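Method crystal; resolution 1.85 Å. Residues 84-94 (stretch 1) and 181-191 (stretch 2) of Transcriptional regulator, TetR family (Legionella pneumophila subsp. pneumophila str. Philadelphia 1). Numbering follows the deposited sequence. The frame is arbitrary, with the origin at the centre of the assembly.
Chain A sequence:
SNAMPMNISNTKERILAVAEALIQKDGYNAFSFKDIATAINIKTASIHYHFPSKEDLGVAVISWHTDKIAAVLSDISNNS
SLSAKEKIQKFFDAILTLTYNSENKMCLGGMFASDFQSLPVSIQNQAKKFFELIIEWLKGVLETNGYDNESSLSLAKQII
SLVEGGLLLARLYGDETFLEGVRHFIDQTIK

Stretch 1 84-94: AKEKIQKFFDA
Stretch 2 181-191: GVRHFIDQTIK

What ties the two stretches together most firmly? Gln89 NE2 donates to Asp187 OD1 at 2.7 Å, its side chain (chi1 m, chi2 t) reaching across. The same carboxylate is held by its own helix, one turn back, through a salt bridge from Arg183 NE to Asp187 OD1 at 3.0 Å. Lys85, all-t, extends to the helix end, where NZ donates to Asp187 O at 2.9 Å and weakly to Ile190 O at 3.4 Å.

Where does water help? One water accepts from Lys85 N (3.0 Å) and donates to Lys191 O (2.8 Å). Another donates to Gln89 O and Asp93 OD1 and accepts from Arg183 NH1, each at 2.8 Å, linking a pair too distant for a salt bridge.

How do the backbones run? Residues 84-94 and 181-189 are helices, antiparallel at 172°, with axes 10.3 Å apart. CA atoms pair as Lys85-Ile190 (6.1 Å) and Gln89-Ile186 (7.2 Å). Ile190 leaves the helix at phi/psi -90/141.

What fills the space between? Ile88 (m, m) sets CG2 3.7 Å from Ile186 CG2 and CG1 3.6 Å from Ile190 CD1; both partners are m, t. Farther along, Val182 (t) lays CG1 over one face of the Phe92 ring (chi1 t, chi2 46°), 3.9 Å from its centroid, a CH-pi contact.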

# COMPACT_ATOMS: atom_id res chain seq x y z
N ALA A 84 -20.76 14.77 11.12
CA ALA A 84 -20.21 13.52 10.59
C ALA A 84 -19.03 13.78 9.65
O ALA A 84 -18.00 13.11 9.70
CB ALA A 84 -21.27 12.71 9.88
N LYS A 85 -19.20 14.77 8.79
CA LYS A 85 -18.16 15.14 7.85
C LYS A 85 -16.92 15.59 8.59
O LYS A 85 -15.82 15.21 8.22
CB LYS A 85 -18.64 16.29 6.96
CG LYS A 85 -17.66 16.67 5.88
CD LYS A 85 -18.32 17.66 4.93
CE LYS A 85 -17.45 17.90 3.73
NZ LYS A 85 -18.16 18.75 2.74
N GLU A 86 -17.09 16.38 9.64
CA GLU A 86 -15.94 16.84 10.42
C GLU A 86 -15.24 15.67 11.12
O GLU A 86 -14.03 15.69 11.27
CB GLU A 86 -16.38 17.90 11.44
CG GLU A 86 -16.70 19.29 10.84
CD GLU A 86 -17.32 20.26 11.83
OE1 GLU A 86 -18.10 19.84 12.72
OE2 GLU A 86 -17.07 21.47 11.70
N LYS A 87 -16.00 14.65 11.53
CA LYS A 87 -15.40 13.46 12.17
C LYS A 87 -14.48 12.70 11.19
O LYS A 87 -13.38 12.25 11.55
CB LYS A 87 -16.49 12.54 12.73
CG LYS A 87 -17.24 13.13 13.93
CD LYS A 87 -18.37 12.22 14.40
CE LYS A 87 -19.09 12.84 15.59
NZ LYS A 87 -20.43 12.23 15.84
N ILE A 88 -14.94 12.57 9.94
CA ILE A 88 -14.14 11.96 8.90
C ILE A 88 -12.91 12.82 8.63
O ILE A 88 -11.81 12.30 8.50
CB ILE A 88 -14.92 11.77 7.57
CG1 ILE A 88 -16.20 10.90 7.75
CG2 ILE A 88 -13.99 11.20 6.50
CD1 ILE A 88 -15.96 9.63 8.52
N GLN A 89 -13.08 14.14 8.53
CA GLN A 89 -11.93 15.04 8.32
C GLN A 89 -10.89 14.90 9.45
O GLN A 89 -9.67 14.85 9.21
CB GLN A 89 -12.39 16.51 8.16
CG GLN A 89 -13.20 16.79 6.88
CD GLN A 89 -13.88 18.16 6.85
OE1 GLN A 89 -14.25 18.71 7.89
NE2 GLN A 89 -14.07 18.70 5.65
N LYS A 90 -11.37 14.82 10.69
CA LYS A 90 -10.46 14.71 11.84
C LYS A 90 -9.81 13.33 11.91
O LYS A 90 -8.67 13.20 12.37
CB LYS A 90 -11.19 15.02 13.15
CG LYS A 90 -11.65 16.45 13.30
CD LYS A 90 -10.51 17.48 13.41
CE LYS A 90 -11.10 18.89 13.52
NZ LYS A 90 -10.10 20.02 13.51
N PHE A 91 -10.53 12.30 11.46
CA PHE A 91 -9.95 10.97 11.31
C PHE A 91 -8.73 11.04 10.39
O PHE A 91 -7.66 10.53 10.74
CB PHE A 91 -10.99 9.99 10.76
CG PHE A 91 -10.41 8.84 10.01
CD1 PHE A 91 -9.95 7.71 10.67
CD2 PHE A 91 -10.35 8.87 8.62
CE1 PHE A 91 -9.43 6.65 9.96
CE2 PHE A 91 -9.84 7.81 7.91
CZ PHE A 91 -9.38 6.71 8.56
N PHE A 92 -8.86 11.69 9.24
CA PHE A 92 -7.71 11.82 8.34
C PHE A 92 -6.57 12.61 8.98
O PHE A 92 -5.40 12.19 8.89
CB PHE A 92 -8.11 12.41 7.00
CG PHE A 92 -7.01 12.37 5.96
CD1 PHE A 92 -6.26 11.22 5.77
CD2 PHE A 92 -6.72 13.48 5.19
CE1 PHE A 92 -5.23 11.19 4.81
CE2 PHE A 92 -5.69 13.45 4.23
CZ PHE A 92 -4.97 12.30 4.04
N ASP A 93 -6.89 13.72 9.66
CA ASP A 93 -5.87 14.48 10.41
C ASP A 93 -5.15 13.59 11.44
O ASP A 93 -3.92 13.64 11.57
CB ASP A 93 -6.48 15.71 11.12
CG ASP A 93 -6.94 16.81 10.15
OD1 ASP A 93 -6.56 16.84 8.95
OD2 ASP A 93 -7.68 17.70 10.63
N ALA A 94 -5.90 12.75 12.15
CA ALA A 94 -5.30 11.83 13.13
C ALA A 94 -4.35 10.82 12.46
O ALA A 94 -3.29 10.54 13.00
CB ALA A 94 -6.38 11.09 13.92
N GLY A 181 -5.66 15.18 -2.26
CA GLY A 181 -6.65 14.41 -3.01
C GLY A 181 -7.59 13.59 -2.15
O GLY A 181 -8.77 13.46 -2.47
N VAL A 182 -7.06 13.05 -1.06
CA VAL A 182 -7.87 12.31 -0.10
C VAL A 182 -8.86 13.27 0.55
O VAL A 182 -10.06 12.99 0.65
CB VAL A 182 -7.03 11.68 1.00
CG1 VAL A 182 -7.93 10.87 1.95
CG2 VAL A 182 -5.92 10.81 0.39
N ARG A 183 -8.34 14.40 1.02
CA ARG A 183 -9.20 15.42 1.61
C ARG A 183 -10.24 15.95 0.63
O ARG A 183 -11.39 16.10 1.00
CB ARG A 183 -8.37 16.56 2.18
CG ARG A 183 -9.16 17.66 2.88
CD ARG A 183 -10.09 17.17 3.99
NE ARG A 183 -10.78 18.33 4.55
CZ ARG A 183 -10.42 19.00 5.65
NH1 ARG A 183 -9.39 18.62 6.40
NH2 ARG A 183 -11.13 20.05 6.02
N HIS A 184 -9.84 16.21 -0.62
CA HIS A 184 -10.78 16.64 -1.66
C HIS A 184 -11.91 15.62 -1.85
O HIS A 184 -13.06 15.99 -1.96
CB HIS A 184 -10.09 16.83 -3.02
CG HIS A 184 -9.19 18.03 -3.10
ND1 HIS A 184 -9.52 19.25 -2.55
CD2 HIS A 184 -7.98 18.20 -3.70
CE1 HIS A 184 -8.55 20.12 -2.79
NE2 HIS A 184 -7.61 19.50 -3.48
N PHE A 185 -11.57 14.33 -1.90
CA PHE A 185 -12.59 13.29 -2.05
C PHE A 185 -13.60 13.35 -0.89
O PHE A 185 -14.82 13.27 -1.10
CB PHE A 185 -11.96 11.90 -2.12
CG PHE A 185 -12.97 10.77 -2.09
CD1 PHE A 185 -13.59 10.34 -3.25
CD2 PHE A 185 -13.28 10.12 -0.90
CE1 PHE A 185 -14.52 9.30 -3.23
CE2 PHE A 185 -14.19 9.07 -0.88
CZ PHE A 185 -14.81 8.67 -2.05
N ILE A 186 -13.08 13.49 0.32
CA ILE A 186 -13.93 13.56 1.52
C ILE A 186 -14.88 14.76 1.41
O ILE A 186 -16.11 14.63 1.55
CB ILE A 186 -13.05 13.63 2.81
CG1 ILE A 186 -12.28 12.32 3.03
CG2 ILE A 186 -13.90 13.94 4.04
CD1 ILE A 186 -11.13 12.41 4.09
N ASP A 187 -14.29 15.93 1.14
CA ASP A 187 -15.02 17.19 1.10
C ASP A 187 -16.06 17.21 -0.00
O ASP A 187 -17.10 17.82 0.16
CB ASP A 187 -14.05 18.36 0.88
CG ASP A 187 -13.12 18.59 2.06
OD1 ASP A 187 -13.35 17.98 3.13
OD2 ASP A 187 -12.17 19.41 1.90
N GLN A 188 -15.76 16.58 -1.14
CA GLN A 188 -16.69 16.62 -2.27
C GLN A 188 -17.76 15.52 -2.20
O GLN A 188 -18.84 15.68 -2.77
CB GLN A 188 -15.94 16.57 -3.61
CG GLN A 188 -14.99 17.77 -3.86
CD GLN A 188 -15.68 19.12 -3.83
OE1 GLN A 188 -16.62 19.37 -4.60
NE2 GLN A 188 -15.23 20.01 -2.94
N THR A 189 -17.48 14.44 -1.48
CA THR A 189 -18.37 13.27 -1.47
C THR A 189 -19.32 13.25 -0.28
O THR A 189 -20.48 12.85 -0.45
CB THR A 189 -17.57 11.93 -1.52
OG1 THR A 189 -16.63 11.98 -2.59
CG2 THR A 189 -18.52 10.73 -1.74
N ILE A 190 -18.87 13.69 0.89
CA ILE A 190 -19.68 13.65 2.12
C ILE A 190 -20.52 14.91 2.34
O ILE A 190 -20.03 16.01 2.13
CB ILE A 190 -18.80 13.44 3.37
CG1 ILE A 190 -18.13 12.08 3.34
CG2 ILE A 190 -19.63 13.58 4.66
CD1 ILE A 190 -17.12 11.91 4.43
N LYS A 191 -21.75 14.71 2.82
CA LYS A 191 -22.75 15.78 3.01
C LYS A 191 -22.43 16.74 4.16
O LYS A 191 -22.18 16.33 5.30
CB LYS A 191 -24.15 15.18 3.29
CG LYS A 191 -24.65 14.12 2.31
CD LYS A 191 -26.01 13.55 2.76
CE LYS A 191 -26.42 12.31 1.95
NZ LYS A 191 -27.55 11.55 2.56
OXT LYS A 191 -22.49 17.96 4.00
O HOH W 1 -21.93 15.85 8.09
O HOH W 2 -8.45 16.12 7.08